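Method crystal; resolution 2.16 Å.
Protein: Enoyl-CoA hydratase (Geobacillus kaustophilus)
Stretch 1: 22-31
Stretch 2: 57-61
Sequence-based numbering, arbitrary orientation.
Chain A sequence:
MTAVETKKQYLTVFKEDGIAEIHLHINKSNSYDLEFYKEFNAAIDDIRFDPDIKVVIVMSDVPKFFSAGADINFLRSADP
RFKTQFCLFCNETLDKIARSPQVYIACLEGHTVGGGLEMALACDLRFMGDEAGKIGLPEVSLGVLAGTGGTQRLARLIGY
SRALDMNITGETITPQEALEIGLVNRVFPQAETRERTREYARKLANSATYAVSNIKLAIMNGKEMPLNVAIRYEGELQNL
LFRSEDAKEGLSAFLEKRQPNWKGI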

# COMPACT_ATOMS: atom_id res chain seq x y z
N ILE A 22 -14.18 -22.61 -21.73
CA ILE A 22 -12.85 -22.96 -22.19
C ILE A 22 -12.59 -24.37 -21.70
O ILE A 22 -12.36 -24.59 -20.50
CB ILE A 22 -11.79 -22.00 -21.60
CG1 ILE A 22 -12.14 -20.55 -21.94
CG2 ILE A 22 -10.42 -22.36 -22.17
CD1 ILE A 22 -11.18 -19.52 -21.36
N HIS A 23 -12.66 -25.34 -22.61
CA HIS A 23 -12.43 -26.73 -22.25
C HIS A 23 -10.97 -27.08 -22.42
O HIS A 23 -10.38 -26.81 -23.47
CB HIS A 23 -13.29 -27.66 -23.11
CG HIS A 23 -14.75 -27.61 -22.77
ND1 HIS A 23 -15.42 -28.68 -22.23
CD2 HIS A 23 -15.66 -26.62 -22.90
CE1 HIS A 23 -16.69 -28.35 -22.04
NE2 HIS A 23 -16.86 -27.10 -22.43
N LEU A 24 -10.39 -27.67 -21.39
CA LEU A 24 -8.99 -28.06 -21.42
C LEU A 24 -8.85 -29.54 -21.79
O LEU A 24 -9.47 -30.40 -21.16
CB LEU A 24 -8.35 -27.81 -20.06
CG LEU A 24 -8.55 -26.41 -19.45
CD1 LEU A 24 -7.87 -26.34 -18.09
CD2 LEU A 24 -8.00 -25.35 -20.37
N HIS A 25 -8.05 -29.83 -22.81
CA HIS A 25 -7.80 -31.20 -23.25
C HIS A 25 -6.36 -31.30 -23.72
O HIS A 25 -6.08 -31.38 -24.91
CB HIS A 25 -8.76 -31.60 -24.38
CG HIS A 25 -8.84 -30.61 -25.50
ND1 HIS A 25 -9.95 -29.82 -25.71
CD2 HIS A 25 -7.96 -30.29 -26.48
CE1 HIS A 25 -9.75 -29.05 -26.76
NE2 HIS A 25 -8.55 -29.32 -27.25
N ILE A 26 -5.43 -31.30 -22.77
CA ILE A 26 -4.01 -31.34 -23.08
C ILE A 26 -3.42 -32.75 -23.05
O ILE A 26 -2.68 -33.14 -23.95
CB ILE A 26 -3.22 -30.49 -22.08
CG1 ILE A 26 -3.87 -29.11 -21.95
CG2 ILE A 26 -1.78 -30.35 -22.54
CD1 ILE A 26 -3.43 -28.34 -20.72
N ASN A 27 -3.75 -33.50 -22.01
CA ASN A 27 -3.25 -34.86 -21.86
C ASN A 27 -3.88 -35.52 -20.64
O ASN A 27 -4.78 -34.97 -20.02
CB ASN A 27 -1.71 -34.86 -21.73
CG ASN A 27 -1.20 -33.93 -20.64
OD1 ASN A 27 -1.80 -33.83 -19.58
ND2 ASN A 27 -0.07 -33.28 -20.90
N LYS A 28 -3.39 -36.71 -20.33
CA LYS A 28 -3.91 -37.50 -19.22
C LYS A 28 -4.18 -36.73 -17.94
O LYS A 28 -5.16 -37.00 -17.24
CB LYS A 28 -2.93 -38.64 -18.91
CG LYS A 28 -1.51 -38.13 -18.65
CD LYS A 28 -0.46 -39.24 -18.47
CE LYS A 28 -0.95 -40.61 -18.89
NZ LYS A 28 0.15 -41.62 -18.76
N SER A 29 -3.31 -35.77 -17.61
CA SER A 29 -3.48 -34.98 -16.38
C SER A 29 -3.48 -33.48 -16.65
O SER A 29 -3.37 -32.67 -15.73
CB SER A 29 -2.36 -35.32 -15.38
OG SER A 29 -1.09 -35.06 -15.93
N ASN A 30 -3.66 -33.11 -17.92
CA ASN A 30 -3.65 -31.72 -18.33
C ASN A 30 -2.42 -30.97 -17.84
O ASN A 30 -2.51 -29.82 -17.42
CB ASN A 30 -4.92 -30.98 -17.86
CG ASN A 30 -6.09 -31.19 -18.80
OD1 ASN A 30 -5.93 -31.21 -20.02
ND2 ASN A 30 -7.28 -31.32 -18.23
N SER A 31 -1.26 -31.63 -17.89
CA SER A 31 -0.00 -30.99 -17.50
C SER A 31 0.35 -30.09 -18.67
O SER A 31 0.53 -30.56 -19.80
CB SER A 31 1.09 -32.04 -17.29
OG SER A 31 0.83 -32.79 -16.13
N ILE A 57 -16.55 -19.94 -18.21
CA ILE A 57 -16.40 -21.11 -17.37
C ILE A 57 -15.20 -21.90 -17.86
O ILE A 57 -15.10 -22.24 -19.04
CB ILE A 57 -17.62 -22.06 -17.44
CG1 ILE A 57 -18.90 -21.33 -17.04
CG2 ILE A 57 -17.39 -23.25 -16.52
CD1 ILE A 57 -20.16 -22.17 -17.23
N VAL A 58 -14.26 -22.18 -16.97
CA VAL A 58 -13.11 -22.95 -17.37
C VAL A 58 -13.32 -24.36 -16.82
O VAL A 58 -13.49 -24.54 -15.62
CB VAL A 58 -11.81 -22.35 -16.80
CG1 VAL A 58 -10.60 -23.17 -17.26
CG2 VAL A 58 -11.68 -20.90 -17.25
N MSE A 59 -13.34 -25.35 -17.71
CA MSE A 59 -13.52 -26.73 -17.30
C MSE A 59 -12.57 -27.67 -18.03
O MSE A 59 -11.89 -27.27 -18.97
CB MSE A 59 -14.98 -27.18 -17.48
CG MSE A 59 -15.70 -26.62 -18.70
SE MSE A 59 -17.51 -27.36 -18.87
CE MSE A 59 -18.52 -26.09 -17.83
N SER A 60 -12.52 -28.92 -17.58
CA SER A 60 -11.64 -29.92 -18.16
C SER A 60 -12.41 -31.08 -18.76
O SER A 60 -13.42 -31.52 -18.21
CB SER A 60 -10.69 -30.44 -17.08
OG SER A 60 -9.90 -31.53 -17.55
N ASP A 61 -11.92 -31.59 -19.89
CA ASP A 61 -12.55 -32.72 -20.55
C ASP A 61 -11.81 -34.00 -20.19
O ASP A 61 -12.12 -35.07 -20.72
CB ASP A 61 -12.55 -32.55 -22.07
CG ASP A 61 -13.38 -31.37 -22.54
OD1 ASP A 61 -14.44 -31.10 -21.93
OD2 ASP A 61 -12.97 -30.72 -23.52

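Residues 22-24 and 57-60 are neighbouring parallel strands, and the two stretches bury 474 Å² between them. Ile 22 is the first residue of stretch 1 in the ladder. Ile 22 N donates to Ile 57 O at 2.9 Å, and Ile 22 O accepts from Met 59 N at 3.1 Å. Its side chain lies on the same sheet face as Val 58, with Ile 22 CD1 4.4 Å from Val 58 CG2. Branched aliphatic residues suit this buried, apolar position.

His 23 points to the other face, beside Met 59, a selenomethionine. Met 59 CG sits over the imidazole face, 3.9 Å from the His 23 ring centroid and 11° off the ring normal, a CH-pi contact. Met 59 SE lies obliquely, 4.0 Å from the His 23 ring centroid. The ring edge is left free for polar contacts: His 23 ND1 donates to Asp 61 OD1 at 2.6 Å, nearly straight at 170°. The m rotamer of Asp 61 brings its carboxylate to this edge, although its CA-to-CB bond points sideways. The backbone adds a CA-H...O contact, His 23 CA to Met 59 O, at 3.4 Å.

Leu 24 returns to the Ile 22 face, and Leu 24 CD1 is 4.3 Å from Val 58 CG1. Leu 24 N donates to Met 59 O at 2.9 Å. Leu 24 O accepts from Asp 61 N at 3.0 Å, so the backbone pairing continues just past the second strand.

Beyond His 25 the chain leaves stretch 2 and forms a type I turn from Asn 27 to Asn 30. Asn 30 points back toward stretch 2; Asn 30 OD1 accepts from Ile 26 N at 2.8 Å, bracing the loop, while Asn 30 ND2 lies 2.7 Å from Ser 60 OG. The small polar serine places its hydroxyl beside this buried amide.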